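Beta-N-acetylhexosaminidase (PDB 5BU9) probably hydrolyses terminal non-reducing N-acetyl-D-hexosamine residues in N-acetyl-beta-D-hexosaminides, as a member of glycoside hydrolase family 3. Local coordinates at residues N146-Y151 with P187-V192; E194-T199 with A273-A278; G201-V206 with V234-D239. All coordinates share one frame; numbering follows the deposited sequence.

Contact 1 (N146-Y151 with P187-V192); sequences NPPIGY and PGLGRV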
ATOM      1  N   ASN A 146     -18.257 -10.990  -1.365  1.00 46.70           N
ATOM      2  CA  ASN A 146     -17.171 -10.159  -0.813  1.00 28.89           C
ATOM      3  C   ASN A 146     -16.770  -9.037  -1.796  1.00 32.43           C
ATOM      4  O   ASN A 146     -15.995  -9.265  -2.745  1.00 30.97           O
ATOM      5  CB  ASN A 146     -15.952 -11.044  -0.491  1.00 29.56           C
ATOM      6  CG  ASN A 146     -14.714 -10.237  -0.123  1.00 53.83           C
ATOM      7  OD1 ASN A 146     -13.734 -10.191  -0.875  1.00 33.33           O
ATOM      8  ND2 ASN A 146     -14.752  -9.601   1.037  1.00 33.86           N
ATOM      9  N   PRO A 147     -17.315  -7.829  -1.602  1.00 32.92           N
ATOM     10  CA  PRO A 147     -17.189  -6.790  -2.637  1.00 31.39           C
ATOM     11  C   PRO A 147     -15.746  -6.347  -2.992  1.00 39.11           C
ATOM     12  O   PRO A 147     -15.481  -6.175  -4.179  1.00 38.77           O
ATOM     13  CB  PRO A 147     -18.013  -5.609  -2.045  1.00 26.37           C
ATOM     14  CG  PRO A 147     -19.024  -6.308  -1.131  1.00 30.94           C
ATOM     15  CD  PRO A 147     -18.178  -7.398  -0.487  1.00 34.22           C
ATOM     16  N   PRO A 148     -14.831  -6.178  -2.017  1.00 34.81           N
ATOM     17  CA  PRO A 148     -13.511  -5.714  -2.498  1.00 39.28           C
ATOM     18  C   PRO A 148     -12.633  -6.771  -3.186  1.00 33.35           C
ATOM     19  O   PRO A 148     -11.908  -6.464  -4.144  1.00 32.10           O
ATOM     20  CB  PRO A 148     -12.814  -5.221  -1.212  1.00 31.03           C
ATOM     21  CG  PRO A 148     -13.473  -5.933  -0.102  1.00 26.75           C
ATOM     22  CD  PRO A 148     -14.928  -6.133  -0.548  1.00 31.00           C
ATOM     23  N   ILE A 149     -12.643  -7.998  -2.699  1.00 38.03           N
ATOM     24  CA  ILE A 149     -11.671  -8.958  -3.214  1.00 28.36           C
ATOM     25  C   ILE A 149     -12.376 -10.012  -4.074  1.00 31.34           C
ATOM     26  O   ILE A 149     -12.131 -10.115  -5.272  1.00 35.89           O
ATOM     27  CB  ILE A 149     -10.878  -9.627  -2.072  1.00 34.78           C
ATOM     28  CG1 ILE A 149     -10.221  -8.582  -1.137  1.00 29.65           C
ATOM     29  CG2 ILE A 149      -9.837 -10.627  -2.661  1.00 32.22           C
ATOM     30  CD1 ILE A 149      -9.425  -7.479  -1.875  1.00 30.11           C
ATOM     31  N   GLY A 150     -13.233 -10.808  -3.442  1.00 37.75           N
ATOM     32  CA  GLY A 150     -13.863 -11.926  -4.109  1.00 44.08           C
ATOM     33  C   GLY A 150     -14.592 -11.526  -5.382  1.00 34.45           C
ATOM     34  O   GLY A 150     -14.438 -12.164  -6.405  1.00 38.62           O
ATOM     35  N   TYR A 151     -15.390 -10.459  -5.298  1.00 42.61           N
ATOM     36  CA  TYR A 151     -16.221  -9.996  -6.411  1.00 31.76           C
ATOM     37  C   TYR A 151     -15.382  -9.766  -7.669  1.00 48.02           C
ATOM     38  O   TYR A 151     -15.849 -10.004  -8.773  1.00 38.11           O
ATOM     39  CB  TYR A 151     -16.962  -8.697  -6.032  1.00 31.89           C
ATOM     40  CG  TYR A 151     -17.851  -8.184  -7.137  1.00 45.60           C
ATOM     41  CD1 TYR A 151     -19.120  -8.742  -7.363  1.00 38.09           C
ATOM     42  CD2 TYR A 151     -17.427  -7.145  -7.971  1.00 41.24           C
ATOM     43  CE1 TYR A 151     -19.924  -8.286  -8.410  1.00 63.03           C
ATOM     44  CE2 TYR A 151     -18.225  -6.687  -9.009  1.00 64.15           C
ATOM     45  CZ  TYR A 151     -19.468  -7.253  -9.226  1.00 47.63           C
ATOM     46  OH  TYR A 151     -20.247  -6.775 -10.254  1.00 62.98           O
ATOM     47  N   PRO A 187      -5.738  -6.920   8.420  1.00 30.60           N
ATOM     48  CA  PRO A 187      -5.571  -8.373   8.651  1.00 30.35           C
ATOM     49  C   PRO A 187      -6.361  -9.296   7.716  1.00 37.97           C
ATOM     50  O   PRO A 187      -6.401 -10.517   7.946  1.00 35.67           O
ATOM     51  CB  PRO A 187      -6.068  -8.546  10.101  1.00 34.38           C
ATOM     52  CG  PRO A 187      -7.168  -7.487  10.226  1.00 25.69           C
ATOM     53  CD  PRO A 187      -6.700  -6.302   9.357  1.00 24.77           C
ATOM     54  N   GLY A 188      -6.946  -8.744   6.665  1.00 35.62           N
ATOM     55  CA  GLY A 188      -7.671  -9.538   5.684  1.00 26.96           C
ATOM     56  C   GLY A 188      -8.998  -8.912   5.278  1.00 47.61           C
ATOM     57  O   GLY A 188      -9.865  -8.664   6.104  1.00 40.05           O
ATOM     58  N   LEU A 189      -9.160  -8.648   3.987  1.00 32.30           N
ATOM     59  CA  LEU A 189     -10.350  -7.966   3.478  1.00 25.99           C
ATOM     60  C   LEU A 189     -11.248  -8.925   2.709  1.00 46.84           C
ATOM     61  O   LEU A 189     -12.239  -8.506   2.111  1.00 31.87           O
ATOM     62  CB  LEU A 189      -9.923  -6.809   2.578  1.00 30.87           C
ATOM     63  CG  LEU A 189     -10.708  -5.513   2.488  1.00 44.69           C
ATOM     64  CD1 LEU A 189     -11.233  -5.072   3.845  1.00 25.37           C
ATOM     65  CD2 LEU A 189      -9.794  -4.441   1.902  1.00 27.98           C
ATOM     66  N   GLY A 190     -10.906 -10.210   2.725  1.00 28.72           N
ATOM     67  CA  GLY A 190     -11.646 -11.180   1.950  1.00 28.85           C
ATOM     68  C   GLY A 190     -12.937 -11.657   2.574  1.00 29.14           C
ATOM     69  O   GLY A 190     -13.591 -12.531   2.018  1.00 43.71           O
ATOM     70  N   ARG A 191     -13.321 -11.105   3.724  1.00 28.43           N
ATOM     71  CA  ARG A 191     -14.524 -11.593   4.391  1.00 33.73           C
ATOM     72  C   ARG A 191     -15.536 -10.487   4.749  1.00 30.08           C
ATOM     73  O   ARG A 191     -16.602 -10.783   5.292  1.00 45.07           O
ATOM     74  CB  ARG A 191     -14.133 -12.389   5.640  1.00 29.66           C
ATOM     75  CG  ARG A 191     -13.063 -13.468   5.336  1.00 34.41           C
ATOM     76  CD  ARG A 191     -12.961 -14.472   6.506  1.00 35.22           C
ATOM     77  NE  ARG A 191     -14.201 -15.232   6.605  1.00 54.79           N
ATOM     78  CZ  ARG A 191     -14.418 -16.237   7.441  1.00 79.77           C
ATOM     79  NH1 ARG A 191     -13.472 -16.634   8.300  1.00 53.24           N
ATOM     80  NH2 ARG A 191     -15.602 -16.845   7.410  1.00 38.29           N
ATOM     81  N   VAL A 192     -15.246  -9.228   4.421  1.00 45.55           N
ATOM     82  CA  VAL A 192     -16.264  -8.181   4.598  1.00 33.93           C
ATOM     83  C   VAL A 192     -17.364  -8.371   3.555  1.00 28.74           C
ATOM     84  O   VAL A 192     -17.120  -8.916   2.481  1.00 35.97           O
ATOM     85  CB  VAL A 192     -15.678  -6.767   4.482  1.00 32.58           C
ATOM     86  CG1 VAL A 192     -14.781  -6.434   5.689  1.00 29.92           C
ATOM     87  CG2 VAL A 192     -14.922  -6.624   3.155  1.00 25.87           C
TER
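N146 reaches across to the backbone of L189 and V192 with its side-chain amide. A chi1 of 171° puts CG anti to the backbone N, where it meets the peptide of G190, with G190 O the nearest atom. ND2 makes two hydrogen bonds. One runs to L189 O at 2.9 Å, with an N-H...O angle of 163°, and lies close to the amide plane. The other runs to V192 O, also 2.9 Å from N146 ND2, and is tilted slightly from that plane. Both acceptors are met in the carbonyl plane, on a lone pair. V192 O also receives a CA-H...O contact from N146 CA, and P147 CD comes 3.5 Å from V192 O.

The other end of the amide works within its own loop. N146 OD1 accepts a nearly straight bond of 2.7 Å from G150 N, and a weak one from I149 N. The backbone bond from Y151 N to N146 O closes the same turn.

Apolar contacts lie beside these bonds. P148 CG sits 3.8 Å from L189 CG and 3.6 Å from V192 CG2, and the P148 and V192 side chains run obliquely past each other. I149 CG1 approaches L189 CB at 4.1 Å.

Outside partners extend the network. D135 OD1 accepts from L189 N, and R191 NH1 forms a salt bridge with D211 OD1. The 187-192 loop follows barrel strand 180-186, and the 146-151 loop follows strand 128-129.

The buried amide is therefore held at both ends. Its oxygen shapes the 146-151 turn, while its nitrogen satisfies two carbonyls of the facing loop. This fixes the amide's rotation and ties together two loops that follow consecutive barrel strands.

Contact 2 (E194-T199 with A273-A278); sequences ENTDTT and AEQVQA
T196 and D197 meet E274 and Q275 where two loops come together at the C-terminal ends of the parallel strands of a TIM barrel, the side that carries the active site in family 3 glycosidases. T196 and D197 lie in the loop after strand 180-186, and A273-Q275 in the loop after strand 264-267. Two backbone hydrogen bonds join them. Q275 N donates to T196 O at 3.0 Å, in the carbonyl plane. E274 N donates to D197 O at 2.9 Å, with an N-H...O angle of 165°, but comes from well above the carbonyl plane.

The side chains add close packing. Q275 CB lies 3.7 Å from T196 CB. T196 CG2 is anti to the carbonyl carbon, beside the backbone N, and from there it meets Q275 CB and CG. E274 CB touches T198 C at 3.4 Å, and E274 CG lies 3.6 Å from T198 O. A273 CB sits 3.8 Å from T196 O.

The 194-199 loop is shaped from within. N195 OD1 accepts from D197 N, an Asx turn, and N195 O receives both T198 N and T199 N. The amide of Q275 has its partners outside: OE1 takes V202 N, and NE2 gives to T232 O.

The main chain thus supplies the polar link, through neighbouring carbonyls of one loop and neighbouring amides of the other. Q275 extends it to V202, further along the same connection, and to the loop holding T232.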
ATOM      1  N   GLU A 194     -19.277  -5.583   2.709  1.00 26.80           N
ATOM      2  CA  GLU A 194     -19.416  -4.257   2.101  1.00 43.74           C
ATOM      3  C   GLU A 194     -18.084  -3.720   1.672  1.00 33.12           C
ATOM      4  O   GLU A 194     -17.055  -4.245   2.071  1.00 33.76           O
ATOM      5  CB  GLU A 194     -20.065  -3.268   3.063  1.00 40.65           C
ATOM      6  CG  GLU A 194     -21.590  -3.475   3.180  1.00 45.43           C
ATOM      7  CD  GLU A 194     -21.907  -4.317   4.378  1.00101.84           C
ATOM      8  OE1 GLU A 194     -22.872  -5.121   4.301  1.00 99.95           O
ATOM      9  OE2 GLU A 194     -21.159  -4.178   5.386  1.00 76.40           O
ATOM     10  N   ASN A 195     -18.105  -2.669   0.860  1.00 41.56           N
ATOM     11  CA  ASN A 195     -16.880  -2.088   0.317  1.00 33.49           C
ATOM     12  C   ASN A 195     -16.473  -0.791   1.056  1.00 33.97           C
ATOM     13  O   ASN A 195     -17.209   0.200   1.031  1.00 33.58           O
ATOM     14  CB  ASN A 195     -17.051  -1.785  -1.183  1.00 29.26           C
ATOM     15  CG  ASN A 195     -15.730  -1.707  -1.914  1.00 48.47           C
ATOM     16  OD1 ASN A 195     -14.704  -1.301  -1.357  1.00 47.18           O
ATOM     17  ND2 ASN A 195     -15.744  -2.108  -3.173  1.00 62.82           N
ATOM     18  N   THR A 196     -15.274  -0.766   1.630  1.00 30.32           N
ATOM     19  CA  THR A 196     -14.828   0.414   2.369  1.00 28.19           C
ATOM     20  C   THR A 196     -14.632   1.656   1.486  1.00 36.51           C
ATOM     21  O   THR A 196     -14.649   2.759   2.002  1.00 29.85           O
ATOM     22  CB  THR A 196     -13.529   0.151   3.138  1.00 30.32           C
ATOM     23  OG1 THR A 196     -12.526  -0.326   2.238  1.00 28.00           O
ATOM     24  CG2 THR A 196     -13.766  -0.862   4.318  1.00 25.24           C
ATOM     25  N   ASP A 197     -14.468   1.474   0.172  1.00 34.90           N
ATOM     26  CA  ASP A 197     -14.395   2.594  -0.776  1.00 25.20           C
ATOM     27  C   ASP A 197     -15.643   3.447  -0.764  1.00 30.73           C
ATOM     28  O   ASP A 197     -15.563   4.677  -0.810  1.00 35.04           O
ATOM     29  CB  ASP A 197     -14.169   2.111  -2.243  1.00 28.02           C
ATOM     30  CG  ASP A 197     -12.736   1.593  -2.510  1.00 41.85           C
ATOM     31  OD1 ASP A 197     -11.851   1.793  -1.642  1.00 54.83           O
ATOM     32  OD2 ASP A 197     -12.490   1.007  -3.617  1.00 61.70           O
ATOM     33  N   THR A 198     -16.799   2.791  -0.705  1.00 27.21           N
ATOM     34  CA  THR A 198     -18.080   3.455  -0.934  1.00 27.31           C
ATOM     35  C   THR A 198     -19.050   3.420   0.246  1.00 33.19           C
ATOM     36  O   THR A 198     -20.100   4.051   0.195  1.00 37.86           O
ATOM     37  CB  THR A 198     -18.827   2.774  -2.125  1.00 37.39           C
ATOM     38  OG1 THR A 198     -18.942   1.380  -1.824  1.00 38.28           O
ATOM     39  CG2 THR A 198     -18.054   2.906  -3.419  1.00 33.57           C
ATOM     40  N   THR A 199     -18.749   2.617   1.260  1.00 29.98           N
ATOM     41  CA  THR A 199     -19.651   2.420   2.402  1.00 31.42           C
ATOM     42  C   THR A 199     -18.873   2.742   3.682  1.00 36.38           C
ATOM     43  O   THR A 199     -17.676   2.527   3.721  1.00 33.81           O
ATOM     44  CB  THR A 199     -20.183   0.942   2.436  1.00 31.70           C
ATOM     45  OG1 THR A 199     -20.839   0.650   1.203  1.00 43.42           O
ATOM     46  CG2 THR A 199     -21.199   0.730   3.556  1.00 26.90           C
ATOM     47  N   ALA A 273     -11.870   7.187   0.414  1.00 31.47           N
ATOM     48  CA  ALA A 273     -12.590   6.008   0.896  1.00 33.00           C
ATOM     49  C   ALA A 273     -13.655   6.382   1.940  1.00 25.10           C
ATOM     50  O   ALA A 273     -13.340   7.000   2.990  1.00 27.89           O
ATOM     51  CB  ALA A 273     -11.600   4.998   1.479  1.00 24.84           C
ATOM     52  N   GLU A 274     -14.894   6.005   1.649  1.00 25.55           N
ATOM     53  CA  GLU A 274     -16.033   6.425   2.437  1.00 25.61           C
ATOM     54  C   GLU A 274     -15.872   5.995   3.890  1.00 34.00           C
ATOM     55  O   GLU A 274     -16.292   6.703   4.778  1.00 25.40           O
ATOM     56  CB  GLU A 274     -17.335   5.856   1.873  1.00 31.42           C
ATOM     57  CG  GLU A 274     -18.597   6.398   2.533  1.00 29.91           C
ATOM     58  CD  GLU A 274     -18.785   7.920   2.330  1.00 42.49           C
ATOM     59  OE1 GLU A 274     -18.063   8.544   1.491  1.00 50.94           O
ATOM     60  OE2 GLU A 274     -19.662   8.487   3.019  1.00 46.50           O
ATOM     61  N   GLN A 275     -15.219   4.855   4.113  1.00 28.59           N
ATOM     62  CA  GLN A 275     -15.090   4.282   5.435  1.00 24.14           C
ATOM     63  C   GLN A 275     -14.392   5.246   6.413  1.00 32.10           C
ATOM     64  O   GLN A 275     -14.644   5.190   7.611  1.00 28.84           O
ATOM     65  CB  GLN A 275     -14.320   2.971   5.361  1.00 24.04           C
ATOM     66  CG  GLN A 275     -13.902   2.421   6.743  1.00 23.73           C
ATOM     67  CD  GLN A 275     -15.003   1.577   7.379  1.00 32.01           C
ATOM     68  OE1 GLN A 275     -16.167   1.617   6.932  1.00 28.32           O
ATOM     69  NE2 GLN A 275     -14.644   0.786   8.404  1.00 23.84           N
ATOM     70  N   VAL A 276     -13.532   6.146   5.913  1.00 23.72           N
ATOM     71  CA  VAL A 276     -12.854   7.058   6.849  1.00 27.74           C
ATOM     72  C   VAL A 276     -13.171   8.536   6.675  1.00 34.78           C
ATOM     73  O   VAL A 276     -12.493   9.379   7.259  1.00 32.16           O
ATOM     74  CB  VAL A 276     -11.322   6.851   6.801  1.00 26.85           C
ATOM     75  CG1 VAL A 276     -10.994   5.480   7.295  1.00 23.14           C
ATOM     76  CG2 VAL A 276     -10.738   7.101   5.374  1.00 23.45           C
ATOM     77  N   GLN A 277     -14.211   8.860   5.908  1.00 25.18           N
ATOM     78  CA  GLN A 277     -14.551  10.268   5.674  1.00 27.76           C
ATOM     79  C   GLN A 277     -15.092  10.948   6.940  1.00 29.54           C
ATOM     80  O   GLN A 277     -15.068  12.160   6.997  1.00 29.18           O
ATOM     81  CB  GLN A 277     -15.578  10.418   4.542  1.00 31.16           C
ATOM     82  CG  GLN A 277     -15.042  10.071   3.176  1.00 29.19           C
ATOM     83  CD  GLN A 277     -13.781  10.845   2.801  1.00 36.80           C
ATOM     84  OE1 GLN A 277     -12.661  10.275   2.715  1.00 43.63           O
ATOM     85  NE2 GLN A 277     -13.951  12.135   2.566  1.00 31.47           N
ATOM     86  N   ALA A 278     -15.585  10.183   7.932  1.00 25.36           N
ATOM     87  CA  ALA A 278     -16.044  10.758   9.229  1.00 27.95           C
ATOM     88  C   ALA A 278     -14.946  11.530   9.965  1.00 32.76           C
ATOM     89  O   ALA A 278     -15.234  12.417  10.750  1.00 40.75           O
ATOM     90  CB  ALA A 278     -16.595   9.657  10.147  1.00 24.48           C
TER

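Contact 3 (G201-V206 with V234-D239); sequences GVVDDV and VYSQID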
ATOM      1  N   GLY A 201     -18.763   2.412   8.184  1.00 27.52           N
ATOM      2  CA  GLY A 201     -19.239   1.479   9.195  1.00 23.61           C
ATOM      3  C   GLY A 201     -19.078   0.035   8.746  1.00 30.21           C
ATOM      4  O   GLY A 201     -19.841  -0.840   9.159  1.00 36.32           O
ATOM      5  N   VAL A 202     -18.109  -0.222   7.869  1.00 27.93           N
ATOM      6  CA  VAL A 202     -17.847  -1.588   7.437  1.00 22.48           C
ATOM      7  C   VAL A 202     -17.192  -2.373   8.544  1.00 34.43           C
ATOM      8  O   VAL A 202     -16.115  -2.023   9.041  1.00 27.74           O
ATOM      9  CB  VAL A 202     -16.978  -1.651   6.206  1.00 30.23           C
ATOM     10  CG1 VAL A 202     -16.678  -3.116   5.915  1.00 24.05           C
ATOM     11  CG2 VAL A 202     -17.670  -1.015   5.040  1.00 28.83           C
ATOM     12  N   VAL A 203     -17.878  -3.426   8.948  1.00 29.28           N
ATOM     13  CA  VAL A 203     -17.458  -4.259  10.067  1.00 24.03           C
ATOM     14  C   VAL A 203     -17.291  -5.676   9.550  1.00 35.42           C
ATOM     15  O   VAL A 203     -18.212  -6.223   8.928  1.00 30.04           O
ATOM     16  CB  VAL A 203     -18.471  -4.247  11.239  1.00 25.72           C
ATOM     17  CG1 VAL A 203     -18.065  -5.342  12.295  1.00 26.62           C
ATOM     18  CG2 VAL A 203     -18.522  -2.892  11.874  1.00 25.32           C
ATOM     19  N   ASP A 204     -16.114  -6.249   9.781  1.00 35.05           N
ATOM     20  CA  ASP A 204     -15.865  -7.679   9.590  1.00 30.98           C
ATOM     21  C   ASP A 204     -16.161  -8.336  10.942  1.00 35.62           C
ATOM     22  O   ASP A 204     -15.523  -8.003  11.949  1.00 35.25           O
ATOM     23  CB  ASP A 204     -14.414  -7.918   9.138  1.00 33.60           C
ATOM     24  CG  ASP A 204     -14.002  -9.394   9.156  1.00 42.51           C
ATOM     25  OD1 ASP A 204     -14.320 -10.119  10.116  1.00 39.87           O
ATOM     26  OD2 ASP A 204     -13.305  -9.834   8.212  1.00 36.82           O
ATOM     27  N   ASP A 205     -17.111  -9.270  10.968  1.00 29.34           N
ATOM     28  CA  ASP A 205     -17.505  -9.936  12.209  1.00 42.91           C
ATOM     29  C   ASP A 205     -16.981 -11.377  12.367  1.00 40.67           C
ATOM     30  O   ASP A 205     -17.435 -12.072  13.263  1.00 43.69           O
ATOM     31  CB  ASP A 205     -19.042  -9.947  12.348  1.00 34.17           C
ATOM     32  CG  ASP A 205     -19.746 -10.772  11.280  1.00 73.76           C
ATOM     33  OD1 ASP A 205     -19.114 -11.132  10.260  1.00 57.16           O
ATOM     34  OD2 ASP A 205     -20.956 -11.050  11.465  1.00 86.63           O
ATOM     35  N   VAL A 206     -16.058 -11.823  11.512  1.00 36.20           N
ATOM     36  CA  VAL A 206     -15.636 -13.240  11.517  1.00 34.55           C
ATOM     37  C   VAL A 206     -14.126 -13.435  11.547  1.00 44.16           C
ATOM     38  O   VAL A 206     -13.663 -14.464  12.022  1.00 56.96           O
ATOM     39  CB  VAL A 206     -16.204 -13.988  10.302  1.00 48.24           C
ATOM     40  CG1 VAL A 206     -17.695 -14.208  10.467  1.00 42.71           C
ATOM     41  CG2 VAL A 206     -15.910 -13.190   9.029  1.00 30.86           C
ATOM     42  N   VAL A 234     -13.502  -2.360  10.177  1.00 24.24           N
ATOM     43  CA  VAL A 234     -13.486  -2.553  11.626  1.00 26.01           C
ATOM     44  C   VAL A 234     -13.599  -4.044  11.889  1.00 31.19           C
ATOM     45  O   VAL A 234     -14.502  -4.688  11.364  1.00 35.97           O
ATOM     46  CB  VAL A 234     -14.611  -1.788  12.319  1.00 23.66           C
ATOM     47  CG1 VAL A 234     -14.562  -2.094  13.768  1.00 22.95           C
ATOM     48  CG2 VAL A 234     -14.444  -0.269  12.109  1.00 23.20           C
ATOM     49  N   TYR A 235     -12.666  -4.602  12.660  1.00 35.57           N
ATOM     50  CA  TYR A 235     -12.622  -6.060  12.891  1.00 29.13           C
ATOM     51  C   TYR A 235     -13.144  -6.394  14.290  1.00 30.56           C
ATOM     52  O   TYR A 235     -12.396  -6.333  15.250  1.00 35.88           O
ATOM     53  CB  TYR A 235     -11.182  -6.617  12.705  1.00 25.09           C
ATOM     54  CG  TYR A 235     -10.776  -6.556  11.251  1.00 28.95           C
ATOM     55  CD1 TYR A 235     -10.335  -5.359  10.681  1.00 23.80           C
ATOM     56  CD2 TYR A 235     -10.923  -7.673  10.419  1.00 30.94           C
ATOM     57  CE1 TYR A 235     -10.033  -5.274   9.300  1.00 27.56           C
ATOM     58  CE2 TYR A 235     -10.620  -7.602   9.041  1.00 27.43           C
ATOM     59  CZ  TYR A 235     -10.166  -6.402   8.498  1.00 26.72           C
ATOM     60  OH  TYR A 235      -9.842  -6.336   7.174  1.00 29.63           O
ATOM     61  N   SER A 236     -14.421  -6.759  14.372  1.00 28.10           N
ATOM     62  CA  SER A 236     -15.099  -7.105  15.619  1.00 26.62           C
ATOM     63  C   SER A 236     -14.321  -8.041  16.533  1.00 28.01           C
ATOM     64  O   SER A 236     -14.310  -7.857  17.752  1.00 38.91           O
ATOM     65  CB  SER A 236     -16.432  -7.771  15.315  1.00 43.87           C
ATOM     66  OG  SER A 236     -17.388  -6.828  14.942  1.00 35.11           O
ATOM     67  N   GLN A 237     -13.673  -9.042  15.950  1.00 30.87           N
ATOM     68  CA  GLN A 237     -13.067 -10.118  16.757  1.00 29.74           C
ATOM     69  C   GLN A 237     -11.606  -9.867  17.092  1.00 39.87           C
ATOM     70  O   GLN A 237     -10.954 -10.732  17.690  1.00 42.18           O
ATOM     71  CB  GLN A 237     -13.152 -11.469  16.023  1.00 37.59           C
ATOM     72  CG  GLN A 237     -14.510 -11.761  15.398  1.00 42.05           C
ATOM     73  CD  GLN A 237     -15.602 -11.807  16.435  1.00 48.70           C
ATOM     74  OE1 GLN A 237     -15.403 -12.337  17.529  1.00 51.16           O
ATOM     75  NE2 GLN A 237     -16.755 -11.225  16.115  1.00 48.52           N
ATOM     76  N   ILE A 238     -11.075  -8.724  16.657  1.00 32.60           N
ATOM     77  CA  ILE A 238      -9.674  -8.376  16.916  1.00 36.21           C
ATOM     78  C   ILE A 238      -9.653  -7.050  17.639  1.00 34.06           C
ATOM     79  O   ILE A 238      -9.174  -6.968  18.762  1.00 37.53           O
ATOM     80  CB  ILE A 238      -8.818  -8.318  15.620  1.00 39.20           C
ATOM     81  CG1 ILE A 238      -8.929  -9.622  14.823  1.00 32.33           C
ATOM     82  CG2 ILE A 238      -7.361  -8.081  15.977  1.00 34.78           C
ATOM     83  CD1 ILE A 238      -8.319  -9.543  13.423  1.00 33.63           C
ATOM     84  N   ASP A 239     -10.166  -6.003  17.004  1.00 34.38           N
ATOM     85  CA  ASP A 239     -10.347  -4.722  17.714  1.00 36.26           C
ATOM     86  C   ASP A 239     -11.544  -3.953  17.184  1.00 29.78           C
ATOM     87  O   ASP A 239     -11.467  -3.343  16.111  1.00 31.98           O
ATOM     88  CB  ASP A 239      -9.095  -3.866  17.601  1.00 25.46           C
ATOM     89  CG  ASP A 239      -9.257  -2.482  18.255  1.00 41.55           C
ATOM     90  OD1 ASP A 239     -10.164  -2.262  19.070  1.00 30.82           O
ATOM     91  OD2 ASP A 239      -8.446  -1.597  17.950  1.00 29.71           O
TER
HETATM   92  O   HOH W   1     -13.395  -9.441  13.137  1.00 32.98           O
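V203-D204 and V234-Y235 run side by side as a short parallel ladder, with end-to-end directions 17° apart. V234 N donates to V202 O at 2.9 Å, and V234 O accepts from D204 N at 2.7 Å. S236 N donates to D204 O at 2.9 Å, the next bond in the series.

V203 and V234 share one face, where V203 CG2 lies 4.1 Å from V234 CB.

D204 and Y235 occupy the other face. With chi1 at 170°, D204 CG is anti to the backbone N, which brings it to 3.7 Å from Y235 CD2. The carboxylate approaches CD2 and CE2 of the ring obliquely, with D204 OD2 3.6 Å from Y235 CE2 and the two planes 35° apart. D204 OD1 accepts from V206 N at 2.8 Å, which makes an Asx turn, and D204 OD2 takes T207 OG1. The carboxylate is therefore gripped on both oxygens by the chain just after it.

Q237 closes the far end. Its NE2 makes a weak bond to D205 O. Water 1 is hydrogen-bonded to D204 O and accepts from Q237 N, bridging the two backbones.

This two-stranded sheet is separate from the main barrel sheet. Y235 OH bonds to G188 O and S231 OG, in loops that follow strands 180-186 and 227-230. Beyond the ladder, I238 and D239 pack on helix 248-258.

All three contacts lie on the same side of the barrel. Contacts 1 and 2 join loops and use the connection from strand 180-186 to 203-204; contact 3 pairs strand 203-204, where that connection ends, with 234-235. Contact 1 is buried; contacts 2 and 3 are partly exposed. Their chemistry differs accordingly. Contact 1 relies on a buried side-chain amide and proline packing, contact 2 on main-chain bonds between loops, and contact 3 on a short parallel ladder with a water at its end. Contact 3 is nested in the loop closed by contact 2. They also touch one another: P147 and P148 pack on E194 and N195, Y235 reaches contact 1, and Q275 reaches contact 3.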